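Local coordinates for mitochondrial RNA-binding protein 2 (Trypanosoma brucei, PDB 2GIA), which binds guide RNA together with its partner MRP1 and is thought to match guide RNAs to mRNAs for mitochondrial RNA editing, at residues Q41-F46 against R63-D68; T69-D74 against V95-V100; R104-L109 against F179-L184. All coordinates share one frame; numbering follows the deposited sequence.

Contact 1: residues Q41-F46 against R63-D68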
ATOM      1  N   GLN D  41      -0.244 -21.947  -4.690  1.00 38.37           N
ATOM      2  CA  GLN D  41      -1.535 -22.631  -4.829  1.00 41.71           C
ATOM      3  C   GLN D  41      -2.475 -22.461  -3.625  1.00 35.30           C
ATOM      4  O   GLN D  41      -3.683 -22.273  -3.792  1.00 37.10           O
ATOM      5  CB  GLN D  41      -1.307 -24.145  -5.045  1.00 47.04           C
ATOM      6  CG  GLN D  41      -0.571 -24.533  -6.331  1.00 58.99           C
ATOM      7  CD  GLN D  41      -0.112 -26.003  -6.346  1.00 65.18           C
ATOM      8  OE1 GLN D  41      -0.883 -26.926  -6.031  1.00 64.04           O
ATOM      9  NE2 GLN D  41       1.150 -26.223  -6.722  1.00 68.11           N
ATOM     10  N   LEU D  42      -1.929 -22.537  -2.413  1.00 33.32           N
ATOM     11  CA  LEU D  42      -2.771 -22.442  -1.225  1.00 28.70           C
ATOM     12  C   LEU D  42      -3.321 -21.028  -1.044  1.00 30.07           C
ATOM     13  O   LEU D  42      -2.823 -20.057  -1.639  1.00 28.85           O
ATOM     14  CB  LEU D  42      -1.986 -22.874   0.029  1.00 30.69           C
ATOM     15  CG  LEU D  42      -1.771 -24.381   0.315  1.00 46.13           C
ATOM     16  CD1 LEU D  42      -2.909 -24.943   1.157  1.00 48.22           C
ATOM     17  CD2 LEU D  42      -1.664 -25.155  -1.009  1.00 48.62           C
ATOM     18  N   PRO D  43      -4.376 -20.903  -0.237  1.00 29.19           N
ATOM     19  CA  PRO D  43      -5.002 -19.608   0.030  1.00 25.87           C
ATOM     20  C   PRO D  43      -4.059 -18.608   0.716  1.00 22.83           C
ATOM     21  O   PRO D  43      -3.244 -18.983   1.561  1.00 21.20           O
ATOM     22  CB  PRO D  43      -6.140 -19.971   0.978  1.00 30.88           C
ATOM     23  CG  PRO D  43      -6.511 -21.393   0.545  1.00 34.77           C
ATOM     24  CD  PRO D  43      -5.165 -22.010   0.351  1.00 30.36           C
ATOM     25  N   PRO D  44      -4.159 -17.323   0.343  1.00 24.72           N
ATOM     26  CA  PRO D  44      -3.302 -16.327   1.006  1.00 21.75           C
ATOM     27  C   PRO D  44      -3.707 -16.427   2.491  1.00 21.64           C
ATOM     28  O   PRO D  44      -4.896 -16.579   2.799  1.00 23.37           O
ATOM     29  CB  PRO D  44      -3.772 -15.011   0.394  1.00 23.56           C
ATOM     30  CG  PRO D  44      -4.069 -15.417  -1.023  1.00 25.63           C
ATOM     31  CD  PRO D  44      -4.811 -16.775  -0.858  1.00 23.45           C
ATOM     32  N   ALA D  45      -2.767 -16.303   3.417  1.00 21.29           N
ATOM     33  CA  ALA D  45      -3.138 -16.486   4.836  1.00 19.60           C
ATOM     34  C   ALA D  45      -2.032 -16.065   5.789  1.00 19.37           C
ATOM     35  O   ALA D  45      -0.900 -15.809   5.394  1.00 20.56           O
ATOM     36  CB  ALA D  45      -3.388 -18.009   5.079  1.00 24.24           C
ATOM     37  N   PHE D  46      -2.371 -15.978   7.057  1.00 18.26           N
ATOM     38  CA  PHE D  46      -1.333 -15.791   8.082  1.00 17.30           C
ATOM     39  C   PHE D  46      -1.816 -16.589   9.298  1.00 22.66           C
ATOM     40  O   PHE D  46      -2.996 -16.890   9.403  1.00 24.92           O
ATOM     41  CB  PHE D  46      -1.046 -14.334   8.466  1.00 15.01           C
ATOM     42  CG  PHE D  46      -2.171 -13.627   9.166  1.00 19.78           C
ATOM     43  CD1 PHE D  46      -2.151 -13.470  10.556  1.00 21.23           C
ATOM     44  CD2 PHE D  46      -3.237 -13.073   8.428  1.00 20.86           C
ATOM     45  CE1 PHE D  46      -3.171 -12.776  11.221  1.00 21.70           C
ATOM     46  CE2 PHE D  46      -4.270 -12.366   9.097  1.00 18.79           C
ATOM     47  CZ  PHE D  46      -4.230 -12.225  10.491  1.00 17.72           C
ATOM     48  N   ARG D  63      -5.870 -19.760  11.932  1.00 26.98           N
ATOM     49  CA  ARG D  63      -5.282 -19.472  10.646  1.00 23.07           C
ATOM     50  C   ARG D  63      -6.339 -18.588   9.999  1.00 30.33           C
ATOM     51  O   ARG D  63      -7.555 -18.868  10.102  1.00 27.70           O
ATOM     52  CB  ARG D  63      -5.046 -20.744   9.846  1.00 29.09           C
ATOM     53  CG  ARG D  63      -4.008 -21.705  10.495  1.00 28.43           C
ATOM     54  CD  ARG D  63      -3.538 -22.774   9.494  1.00 34.53           C
ATOM     55  NE  ARG D  63      -2.731 -22.159   8.438  1.00 27.25           N
ATOM     56  CZ  ARG D  63      -3.023 -22.147   7.137  1.00 29.73           C
ATOM     57  NH1 ARG D  63      -4.126 -22.727   6.671  1.00 29.23           N
ATOM     58  NH2 ARG D  63      -2.197 -21.550   6.285  1.00 31.93           N
ATOM     59  N   VAL D  64      -5.889 -17.486   9.400  1.00 25.49           N
ATOM     60  CA  VAL D  64      -6.795 -16.537   8.739  1.00 23.18           C
ATOM     61  C   VAL D  64      -6.499 -16.631   7.271  1.00 25.66           C
ATOM     62  O   VAL D  64      -5.369 -16.402   6.847  1.00 22.00           O
ATOM     63  CB  VAL D  64      -6.562 -15.066   9.195  1.00 26.41           C
ATOM     64  CG1 VAL D  64      -7.510 -14.130   8.454  1.00 18.47           C
ATOM     65  CG2 VAL D  64      -6.762 -14.949  10.701  1.00 27.08           C
ATOM     66  N   LEU D  65      -7.500 -16.975   6.469  1.00 18.94           N
ATOM     67  CA  LEU D  65      -7.210 -17.102   5.046  1.00 18.06           C
ATOM     68  C   LEU D  65      -8.200 -16.460   4.149  1.00 20.44           C
ATOM     69  O   LEU D  65      -9.269 -16.035   4.582  1.00 26.31           O
ATOM     70  CB  LEU D  65      -7.067 -18.573   4.657  1.00 37.62           C
ATOM     71  CG  LEU D  65      -8.051 -19.612   5.192  1.00 42.03           C
ATOM     72  CD1 LEU D  65      -8.539 -20.475   4.065  1.00 54.17           C
ATOM     73  CD2 LEU D  65      -7.370 -20.480   6.211  1.00 50.60           C
ATOM     74  N   HIS D  66      -7.837 -16.375   2.880  1.00 24.24           N
ATOM     75  CA  HIS D  66      -8.718 -15.767   1.915  1.00 23.20           C
ATOM     76  C   HIS D  66      -9.008 -16.784   0.826  1.00 28.86           C
ATOM     77  O   HIS D  66      -8.104 -17.256   0.137  1.00 26.39           O
ATOM     78  CB  HIS D  66      -8.089 -14.513   1.335  1.00 28.31           C
ATOM     79  CG  HIS D  66      -9.042 -13.719   0.504  1.00 28.72           C
ATOM     80  ND1 HIS D  66      -8.964 -13.668  -0.867  1.00 32.07           N
ATOM     81  CD2 HIS D  66     -10.120 -12.973   0.853  1.00 31.01           C
ATOM     82  CE1 HIS D  66      -9.954 -12.926  -1.334  1.00 33.02           C
ATOM     83  NE2 HIS D  66     -10.670 -12.490  -0.309  1.00 28.56           N
ATOM     84  N   ARG D  67     -10.279 -17.131   0.651  1.00 29.37           N
ATOM     85  CA  ARG D  67     -10.600 -18.162  -0.340  1.00 29.75           C
ATOM     86  C   ARG D  67     -11.948 -17.905  -0.972  1.00 30.64           C
ATOM     87  O   ARG D  67     -12.925 -17.688  -0.263  1.00 30.73           O
ATOM     88  CB  ARG D  67     -10.581 -19.538   0.359  1.00 27.43           C
ATOM     89  CG  ARG D  67     -10.792 -20.748  -0.597  1.00 45.03           C
ATOM     90  CD  ARG D  67     -10.606 -22.072   0.154  1.00 43.25           C
ATOM     91  NE  ARG D  67     -11.536 -22.121   1.269  1.00 44.36           N
ATOM     92  CZ  ARG D  67     -11.265 -22.638   2.460  1.00 43.21           C
ATOM     93  NH1 ARG D  67     -10.076 -23.168   2.713  1.00 46.56           N
ATOM     94  NH2 ARG D  67     -12.187 -22.597   3.405  1.00 43.27           N
ATOM     95  N   ASP D  68     -11.993 -17.858  -2.299  1.00 36.11           N
ATOM     96  CA  ASP D  68     -13.266 -17.629  -3.000  1.00 45.15           C
ATOM     97  C   ASP D  68     -14.061 -16.431  -2.512  1.00 46.96           C
ATOM     98  O   ASP D  68     -15.267 -16.569  -2.269  1.00 48.33           O
ATOM     99  CB  ASP D  68     -14.179 -18.854  -2.866  1.00 48.41           C
ATOM    100  CG  ASP D  68     -13.586 -20.092  -3.477  1.00 54.30           C
ATOM    101  OD1 ASP D  68     -13.141 -20.022  -4.645  1.00 63.58           O
ATOM    102  OD2 ASP D  68     -13.574 -21.139  -2.794  1.00 63.61           O
TER
HETATM  103  O   HOH W   1      -2.799 -21.137   3.264  1.00 29.84           O

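Contact 2: residues T69-D74 against V95-V100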
ATOM      1  N   THR D  69     -13.407 -15.278  -2.371  1.00 41.57           N
ATOM      2  CA  THR D  69     -14.036 -14.033  -1.897  1.00 39.86           C
ATOM      3  C   THR D  69     -14.426 -14.007  -0.407  1.00 35.93           C
ATOM      4  O   THR D  69     -15.006 -13.019   0.092  1.00 37.82           O
ATOM      5  CB  THR D  69     -15.293 -13.622  -2.743  1.00 40.25           C
ATOM      6  OG1 THR D  69     -16.470 -14.282  -2.249  1.00 41.68           O
ATOM      7  CG2 THR D  69     -15.082 -13.965  -4.229  1.00 47.92           C
ATOM      8  N   PHE D  70     -14.125 -15.078   0.315  1.00 28.41           N
ATOM      9  CA  PHE D  70     -14.424 -15.095   1.744  1.00 29.71           C
ATOM     10  C   PHE D  70     -13.149 -14.975   2.575  1.00 22.62           C
ATOM     11  O   PHE D  70     -12.105 -15.484   2.175  1.00 24.81           O
ATOM     12  CB  PHE D  70     -15.027 -16.445   2.172  1.00 30.06           C
ATOM     13  CG  PHE D  70     -16.373 -16.739   1.581  1.00 33.77           C
ATOM     14  CD1 PHE D  70     -17.530 -16.415   2.277  1.00 42.01           C
ATOM     15  CD2 PHE D  70     -16.478 -17.354   0.336  1.00 39.89           C
ATOM     16  CE1 PHE D  70     -18.795 -16.704   1.744  1.00 46.44           C
ATOM     17  CE2 PHE D  70     -17.741 -17.648  -0.222  1.00 47.56           C
ATOM     18  CZ  PHE D  70     -18.895 -17.321   0.487  1.00 45.53           C
ATOM     19  N   VAL D  71     -13.265 -14.366   3.752  1.00 21.27           N
ATOM     20  CA  VAL D  71     -12.173 -14.382   4.698  1.00 20.21           C
ATOM     21  C   VAL D  71     -12.609 -15.571   5.578  1.00 30.80           C
ATOM     22  O   VAL D  71     -13.729 -15.601   6.098  1.00 25.36           O
ATOM     23  CB  VAL D  71     -12.086 -13.119   5.573  1.00 29.54           C
ATOM     24  CG1 VAL D  71     -11.125 -13.365   6.789  1.00 23.68           C
ATOM     25  CG2 VAL D  71     -11.502 -11.965   4.730  1.00 27.24           C
ATOM     26  N   VAL D  72     -11.735 -16.552   5.718  1.00 25.11           N
ATOM     27  CA  VAL D  72     -12.029 -17.717   6.533  1.00 28.05           C
ATOM     28  C   VAL D  72     -11.209 -17.742   7.827  1.00 29.92           C
ATOM     29  O   VAL D  72      -9.985 -17.541   7.822  1.00 26.47           O
ATOM     30  CB  VAL D  72     -11.731 -18.989   5.729  1.00 28.39           C
ATOM     31  CG1 VAL D  72     -12.285 -20.222   6.467  1.00 34.69           C
ATOM     32  CG2 VAL D  72     -12.319 -18.858   4.338  1.00 29.07           C
ATOM     33  N   LEU D  73     -11.870 -17.996   8.943  1.00 25.77           N
ATOM     34  CA  LEU D  73     -11.162 -18.084  10.202  1.00 22.68           C
ATOM     35  C   LEU D  73     -11.173 -19.579  10.586  1.00 36.02           C
ATOM     36  O   LEU D  73     -12.238 -20.143  10.840  1.00 30.98           O
ATOM     37  CB  LEU D  73     -11.876 -17.255  11.275  1.00 24.86           C
ATOM     38  CG  LEU D  73     -12.313 -15.838  10.863  1.00 29.59           C
ATOM     39  CD1 LEU D  73     -12.982 -15.094  12.002  1.00 28.67           C
ATOM     40  CD2 LEU D  73     -11.050 -15.077  10.405  1.00 30.25           C
ATOM     41  N   ASP D  74     -10.006 -20.227  10.569  1.00 32.42           N
ATOM     42  CA  ASP D  74      -9.909 -21.653  10.942  1.00 32.05           C
ATOM     43  C   ASP D  74      -9.329 -21.771  12.348  1.00 31.28           C
ATOM     44  O   ASP D  74      -8.124 -21.544  12.565  1.00 28.60           O
ATOM     45  CB  ASP D  74      -9.014 -22.430   9.981  1.00 29.95           C
ATOM     46  CG  ASP D  74      -9.709 -22.805   8.684  1.00 26.35           C
ATOM     47  OD1 ASP D  74     -10.917 -22.605   8.549  1.00 32.72           O
ATOM     48  OD2 ASP D  74      -9.024 -23.320   7.773  1.00 35.10           O
ATOM     49  N   VAL D  95     -15.039 -20.597  10.447  1.00 37.71           N
ATOM     50  CA  VAL D  95     -16.037 -19.541  10.225  1.00 32.58           C
ATOM     51  C   VAL D  95     -15.759 -18.860   8.883  1.00 40.65           C
ATOM     52  O   VAL D  95     -14.627 -18.420   8.608  1.00 30.91           O
ATOM     53  CB  VAL D  95     -15.945 -18.458  11.313  1.00 37.24           C
ATOM     54  CG1 VAL D  95     -16.947 -17.326  11.021  1.00 40.99           C
ATOM     55  CG2 VAL D  95     -16.173 -19.062  12.680  1.00 44.60           C
ATOM     56  N   MET D  96     -16.770 -18.750   8.040  1.00 37.02           N
ATOM     57  CA  MET D  96     -16.538 -18.106   6.769  1.00 40.48           C
ATOM     58  C   MET D  96     -17.249 -16.790   6.768  1.00 39.03           C
ATOM     59  O   MET D  96     -18.457 -16.734   6.937  1.00 35.58           O
ATOM     60  CB  MET D  96     -17.020 -18.973   5.632  1.00 44.44           C
ATOM     61  CG  MET D  96     -16.342 -20.318   5.595  1.00 51.17           C
ATOM     62  SD  MET D  96     -16.432 -20.972   3.917  1.00 78.61           S
ATOM     63  CE  MET D  96     -18.202 -20.776   3.531  1.00 65.87           C
ATOM     64  N   LEU D  97     -16.481 -15.724   6.588  1.00 28.67           N
ATOM     65  CA  LEU D  97     -17.011 -14.379   6.582  1.00 28.11           C
ATOM     66  C   LEU D  97     -17.127 -13.877   5.151  1.00 35.88           C
ATOM     67  O   LEU D  97     -16.133 -13.786   4.428  1.00 33.73           O
ATOM     68  CB  LEU D  97     -16.072 -13.430   7.334  1.00 28.29           C
ATOM     69  CG  LEU D  97     -15.563 -13.764   8.744  1.00 39.12           C
ATOM     70  CD1 LEU D  97     -14.479 -12.756   9.122  1.00 33.76           C
ATOM     71  CD2 LEU D  97     -16.704 -13.713   9.742  1.00 40.49           C
ATOM     72  N   PRO D  98     -18.343 -13.516   4.731  1.00 33.39           N
ATOM     73  CA  PRO D  98     -18.617 -13.000   3.387  1.00 31.09           C
ATOM     74  C   PRO D  98     -17.881 -11.665   3.247  1.00 28.68           C
ATOM     75  O   PRO D  98     -17.593 -10.989   4.250  1.00 28.07           O
ATOM     76  CB  PRO D  98     -20.129 -12.774   3.391  1.00 32.77           C
ATOM     77  CG  PRO D  98     -20.624 -13.647   4.486  1.00 39.07           C
ATOM     78  CD  PRO D  98     -19.567 -13.562   5.543  1.00 38.28           C
ATOM     79  N   ALA D  99     -17.646 -11.274   2.007  1.00 29.87           N
ATOM     80  CA  ALA D  99     -16.929 -10.060   1.680  1.00 33.43           C
ATOM     81  C   ALA D  99     -17.438  -8.803   2.353  1.00 41.07           C
ATOM     82  O   ALA D  99     -16.660  -7.903   2.638  1.00 34.78           O
ATOM     83  CB  ALA D  99     -16.903  -9.865   0.177  1.00 38.10           C
ATOM     84  N   VAL D 100     -18.735  -8.732   2.621  1.00 35.51           N
ATOM     85  CA  VAL D 100     -19.275  -7.536   3.251  1.00 37.60           C
ATOM     86  C   VAL D 100     -18.685  -7.259   4.634  1.00 37.43           C
ATOM     87  O   VAL D 100     -18.670  -6.102   5.075  1.00 39.28           O
ATOM     88  CB  VAL D 100     -20.824  -7.606   3.357  1.00 45.84           C
ATOM     89  CG1 VAL D 100     -21.233  -8.770   4.261  1.00 42.82           C
ATOM     90  CG2 VAL D 100     -21.374  -6.294   3.899  1.00 46.36           C
TER
HETATM   91  O   HOH W   2     -18.182 -13.195  -0.326  1.00 42.38           O

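Contact 3: residues R104-L109 against F179-L184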
ATOM      1  N   ARG D 104     -16.139  -3.919   7.766  1.00 27.40           N
ATOM      2  CA  ARG D 104     -16.592  -3.759   9.174  1.00 23.15           C
ATOM      3  C   ARG D 104     -15.503  -4.122  10.167  1.00 19.90           C
ATOM      4  O   ARG D 104     -15.403  -3.498  11.215  1.00 24.98           O
ATOM      5  CB  ARG D 104     -17.835  -4.620   9.478  1.00 25.99           C
ATOM      6  CG  ARG D 104     -19.076  -4.092   8.696  1.00 28.43           C
ATOM      7  CD  ARG D 104     -20.321  -4.938   9.002  1.00 36.61           C
ATOM      8  NE  ARG D 104     -21.485  -4.463   8.267  1.00 35.81           N
ATOM      9  CZ  ARG D 104     -22.383  -3.590   8.734  1.00 51.36           C
ATOM     10  NH1 ARG D 104     -22.279  -3.064   9.962  1.00 41.08           N
ATOM     11  NH2 ARG D 104     -23.414  -3.252   7.968  1.00 53.30           N
ATOM     12  N   PHE D 105     -14.714  -5.149   9.847  1.00 22.02           N
ATOM     13  CA  PHE D 105     -13.572  -5.508  10.686  1.00 18.82           C
ATOM     14  C   PHE D 105     -12.531  -4.396  10.559  1.00 18.82           C
ATOM     15  O   PHE D 105     -11.946  -3.983  11.555  1.00 20.05           O
ATOM     16  CB  PHE D 105     -12.968  -6.833  10.230  1.00 19.21           C
ATOM     17  CG  PHE D 105     -13.595  -8.046  10.916  1.00 23.34           C
ATOM     18  CD1 PHE D 105     -12.948  -8.659  11.983  1.00 25.52           C
ATOM     19  CD2 PHE D 105     -14.827  -8.528  10.505  1.00 25.16           C
ATOM     20  CE1 PHE D 105     -13.547  -9.772  12.643  1.00 28.79           C
ATOM     21  CE2 PHE D 105     -15.437  -9.637  11.150  1.00 28.44           C
ATOM     22  CZ  PHE D 105     -14.792 -10.243  12.211  1.00 27.60           C
ATOM     23  N   LEU D 106     -12.297  -3.908   9.332  1.00 21.49           N
ATOM     24  CA  LEU D 106     -11.310  -2.839   9.145  1.00 16.71           C
ATOM     25  C   LEU D 106     -11.720  -1.630   9.965  1.00 22.03           C
ATOM     26  O   LEU D 106     -10.870  -0.943  10.570  1.00 20.20           O
ATOM     27  CB  LEU D 106     -11.169  -2.462   7.629  1.00 16.29           C
ATOM     28  CG  LEU D 106     -10.321  -3.517   6.875  1.00 16.75           C
ATOM     29  CD1 LEU D 106     -10.461  -3.289   5.351  1.00 17.59           C
ATOM     30  CD2 LEU D 106      -8.828  -3.429   7.290  1.00 19.50           C
ATOM     31  N   ALA D 107     -13.028  -1.344   9.996  1.00 21.89           N
ATOM     32  CA  ALA D 107     -13.470  -0.173  10.744  1.00 20.85           C
ATOM     33  C   ALA D 107     -13.088  -0.276  12.227  1.00 20.52           C
ATOM     34  O   ALA D 107     -12.777   0.738  12.853  1.00 25.21           O
ATOM     35  CB  ALA D 107     -14.989   0.047  10.577  1.00 23.77           C
ATOM     36  N   VAL D 108     -13.089  -1.492  12.778  1.00 18.47           N
ATOM     37  CA  VAL D 108     -12.713  -1.671  14.177  1.00 22.37           C
ATOM     38  C   VAL D 108     -11.189  -1.518  14.322  1.00 21.57           C
ATOM     39  O   VAL D 108     -10.718  -0.773  15.184  1.00 22.22           O
ATOM     40  CB  VAL D 108     -13.184  -3.059  14.723  1.00 23.78           C
ATOM     41  CG1 VAL D 108     -12.598  -3.320  16.145  1.00 19.75           C
ATOM     42  CG2 VAL D 108     -14.746  -3.101  14.765  1.00 22.77           C
ATOM     43  N   LEU D 109     -10.425  -2.180  13.453  1.00 21.52           N
ATOM     44  CA  LEU D 109      -8.962  -2.099  13.494  1.00 20.43           C
ATOM     45  C   LEU D 109      -8.468  -0.660  13.314  1.00 22.07           C
ATOM     46  O   LEU D 109      -7.470  -0.267  13.893  1.00 23.63           O
ATOM     47  CB  LEU D 109      -8.358  -2.990  12.371  1.00 19.08           C
ATOM     48  CG  LEU D 109      -8.624  -4.493  12.585  1.00 22.34           C
ATOM     49  CD1 LEU D 109      -8.444  -5.344  11.315  1.00 20.03           C
ATOM     50  CD2 LEU D 109      -7.653  -4.966  13.641  1.00 21.05           C
ATOM     51  N   PHE D 179      -3.663  -7.763   6.136  1.00 15.69           N
ATOM     52  CA  PHE D 179      -4.246  -8.894   5.430  1.00 18.35           C
ATOM     53  C   PHE D 179      -5.612  -8.518   4.844  1.00 19.69           C
ATOM     54  O   PHE D 179      -5.863  -8.755   3.665  1.00 15.34           O
ATOM     55  CB  PHE D 179      -4.414 -10.095   6.379  1.00 14.07           C
ATOM     56  CG  PHE D 179      -5.061 -11.295   5.705  1.00 16.91           C
ATOM     57  CD1 PHE D 179      -6.439 -11.495   5.790  1.00 19.03           C
ATOM     58  CD2 PHE D 179      -4.295 -12.210   5.001  1.00 21.13           C
ATOM     59  CE1 PHE D 179      -7.031 -12.601   5.188  1.00 22.64           C
ATOM     60  CE2 PHE D 179      -4.867 -13.336   4.388  1.00 19.03           C
ATOM     61  CZ  PHE D 179      -6.246 -13.536   4.485  1.00 20.65           C
ATOM     62  N   LEU D 180      -6.486  -7.939   5.672  1.00 14.58           N
ATOM     63  CA  LEU D 180      -7.805  -7.520   5.216  1.00 16.46           C
ATOM     64  C   LEU D 180      -7.669  -6.426   4.164  1.00 18.97           C
ATOM     65  O   LEU D 180      -8.464  -6.358   3.218  1.00 19.43           O
ATOM     66  CB  LEU D 180      -8.654  -6.983   6.380  1.00 14.99           C
ATOM     67  CG  LEU D 180      -9.047  -8.111   7.359  1.00 19.14           C
ATOM     68  CD1 LEU D 180      -9.864  -7.553   8.466  1.00 20.78           C
ATOM     69  CD2 LEU D 180      -9.821  -9.228   6.622  1.00 20.17           C
ATOM     70  N   THR D 181      -6.698  -5.535   4.340  1.00 16.22           N
ATOM     71  CA  THR D 181      -6.491  -4.478   3.312  1.00 16.40           C
ATOM     72  C   THR D 181      -6.162  -5.132   1.964  1.00 18.29           C
ATOM     73  O   THR D 181      -6.731  -4.744   0.915  1.00 18.41           O
ATOM     74  CB  THR D 181      -5.373  -3.532   3.751  1.00 14.80           C
ATOM     75  OG1 THR D 181      -5.862  -2.752   4.869  1.00 17.72           O
ATOM     76  CG2 THR D 181      -4.965  -2.556   2.588  1.00 14.00           C
ATOM     77  N   GLN D 182      -5.245  -6.110   1.970  1.00 16.98           N
ATOM     78  CA  GLN D 182      -4.911  -6.825   0.707  1.00 12.88           C
ATOM     79  C   GLN D 182      -6.156  -7.584   0.200  1.00 19.81           C
ATOM     80  O   GLN D 182      -6.458  -7.533  -0.977  1.00 16.97           O
ATOM     81  CB  GLN D 182      -3.801  -7.856   0.922  1.00 18.20           C
ATOM     82  CG  GLN D 182      -2.437  -7.189   1.167  1.00 23.79           C
ATOM     83  CD  GLN D 182      -1.847  -6.685  -0.134  1.00 33.17           C
ATOM     84  OE1 GLN D 182      -1.365  -7.460  -0.958  1.00 35.41           O
ATOM     85  NE2 GLN D 182      -1.897  -5.403  -0.327  1.00 31.24           N
ATOM     86  N   ALA D 183      -6.882  -8.292   1.082  1.00 19.71           N
ATOM     87  CA  ALA D 183      -8.057  -9.033   0.584  1.00 20.49           C
ATOM     88  C   ALA D 183      -9.079  -8.091  -0.084  1.00 19.93           C
ATOM     89  O   ALA D 183      -9.630  -8.414  -1.164  1.00 21.08           O
ATOM     90  CB  ALA D 183      -8.729  -9.829   1.724  1.00 21.26           C
ATOM     91  N   LEU D 184      -9.318  -6.924   0.520  1.00 20.05           N
ATOM     92  CA  LEU D 184     -10.281  -5.994  -0.054  1.00 18.60           C
ATOM     93  C   LEU D 184      -9.741  -5.477  -1.413  1.00 20.99           C
ATOM     94  O   LEU D 184     -10.478  -5.365  -2.401  1.00 20.08           O
ATOM     95  CB  LEU D 184     -10.514  -4.842   0.905  1.00 16.97           C
ATOM     96  CG  LEU D 184     -11.509  -3.747   0.525  1.00 23.67           C
ATOM     97  CD1 LEU D 184     -12.907  -4.392   0.239  1.00 25.47           C
ATOM     98  CD2 LEU D 184     -11.587  -2.712   1.650  1.00 20.96           C
TER

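Contact 1: residues Q41-F46 against R63-D68
Arg63 opens segment 63-68 with its guanidinium beside the Ala45 methyl. Its NE forms a salt bridge with Asp47, and its NH2 donates to a water, lying at the edge of the guanidinium plane, that in turn donates to the carbonyl of Pro43. Val64 and Phe46 form a hydrogen-bonded antiparallel pair in the beta hairpin of strands 45-50 and 60-67, the first two of the sheet: Val64 N meets Phe46 O at 3.0 Å in an almost straight bond (179°), and Phe46 N returns a bond of 3.0 Å to Val64 O. The Phe46 ring, in the crowded position between backbone N and carbonyl carbon (chi1 67°), lies alongside the valine, with Phe46 CE2 3.5 Å from Val64 CB, and Val64 CG2 makes an off-centre CH-pi contact with the ring. Leu65 faces Ala45 in the non-hydrogen-bonded pair, Leu65 CB to Ala45 CB 3.7 Å, while Leu65 CD1 reaches Pro43 CB at 3.9 Å. At His66 the backbone N donates to Pro44 O (2.9 Å), nearly along the carbonyl axis, and its carbonyl oxygen touches Pro43 CB. Arg67 then runs beside the Pro43 ring. Proline has no N-H to give, so the two prolines that carry the chain from helix 30-41 into strand 45-50 are held to strand 60-67 by the Pro44 carbonyl and by packing of the Pro43 ring.

Contact 2: residues T69-D74 against V95-V100
Both Phe70 and Met96 carry their CG anti to the carbonyl carbon (chi1 -66° and -59°), and the methionine chain then bends at chi3, so that its end comes over a face of the Phe70 ring. Met96 SD sits 5.0 Å from the centroid of the Phe70 ring, a Met-aromatic contact, while Leu97 O lies at the ring edge and Pro98 CA comes 3.8 Å from Phe70 CD1. On the sheet face that carries Val72 and Met96, Val72 CG1 lies beside Met96 CG. The other face of the sheet carries Val71, Leu73, Val95 and Leu97. There Leu97 CD1 touches both Leu73 CD1 (4.0 Å) and Val71 CG1 (4.1 Å); the Leu97 side chain crosses that of Leu73 obliquely and lies alongside that of Val71, pointing the same way. Strands 70-78 and 89-97 form the last beta hairpin of a four-stranded antiparallel meander, with 89-97 outermost within the chain. Two hydrogen-bonded pairs flank the Val72-Met96 pair. Leu97 N gives a bond of 2.8 Å to Val71 O and the reverse bond is slightly longer; Leu73 N donates to Val95 O, also at 2.8 Å and close to straight (171°), and Val95 N answers to Leu73 O. Val72 CA adds a CA-H...O contact to Val95 O. A water above the centre of the Phe70 ring donates to Thr69 OG1 and accepts from Ala99 N (3.1 Å), joining Thr69 to Ala99.

Contact 3: residues R104-L109 against F179-L184
Leu180 is the most closely packed point between the two helices. Its CG is anti to the carbonyl carbon (chi1 -69°) and CD1 continues the chain in extended form, which takes that methyl across to the other helix, where it meets Phe105 CB at 3.6 Å and Leu109 CD1 at 3.9 Å, the two leucine side chains crossing at about a right angle. Leu106 comes the opposite way: it slides past Leu180 antiparallel to it, so that Leu106 CD2 rests on Leu180 CB at 3.7 Å rather than meeting it tip to tip. Leu106 and Leu180 are also the residues whose CA atoms come closest, 7.0 Å apart, and they bury most of the surface. The Phe105 ring leads away from this helix pair toward strands 116-119 and 123-129, where it meets the ring of Phe127. The segments belong to helix 101-109, which follows the first four-stranded sheet, and the C-terminal helix 170-187, which follows the second, as in the Whirly fold of single-stranded nucleic-acid-binding proteins; they run roughly antiparallel (145° between axes), with the short axes 10.3 Å apart at closest approach. Contact is purely by side chains. Thr181 and Leu184, each covered far less by the other helix than Leu180 and only partly buried, form the looser side. Leu184 swings its CG anti to the backbone N (chi1 -179°), and its CD2 touches Leu106 CD1 at 3.9 Å in a single oblique meeting of methyls. The Thr181 and Leu106 side chains cross at about a right angle, with Thr181 OG1 3.9 Å from Leu106 CD2 and hydrogen-bonded to the carbonyl of Gln177 within its own helix. On this side His137 of a chain of mitochondrial RNA-binding protein 1 packs on Leu106, Thr181 and Leu184.

In the fold
Along the chain the three contacts come in series. Contacts 1 and 2, with centres about 10 Å apart, lie in the first antiparallel sheet and are joined by its neighbouring middle strands, 60-67 and 70-78, through probable backbone hydrogen bonds. Contact 3 pairs the helices that follow the two sheets, its centre about 15 Å from contact 1 and about 12 Å from contact 2. Phe179 and Ala183 rest on contact 1, while Leu180 packs on Val71 and Phe105 on Leu97 of contact 2, so the helices cover one face of the sheet. Chains of mitochondrial RNA-binding protein 1 reach contacts 1 and 3, linking this Whirly-type framework to the four-chain assembly that probably serves guide RNA binding.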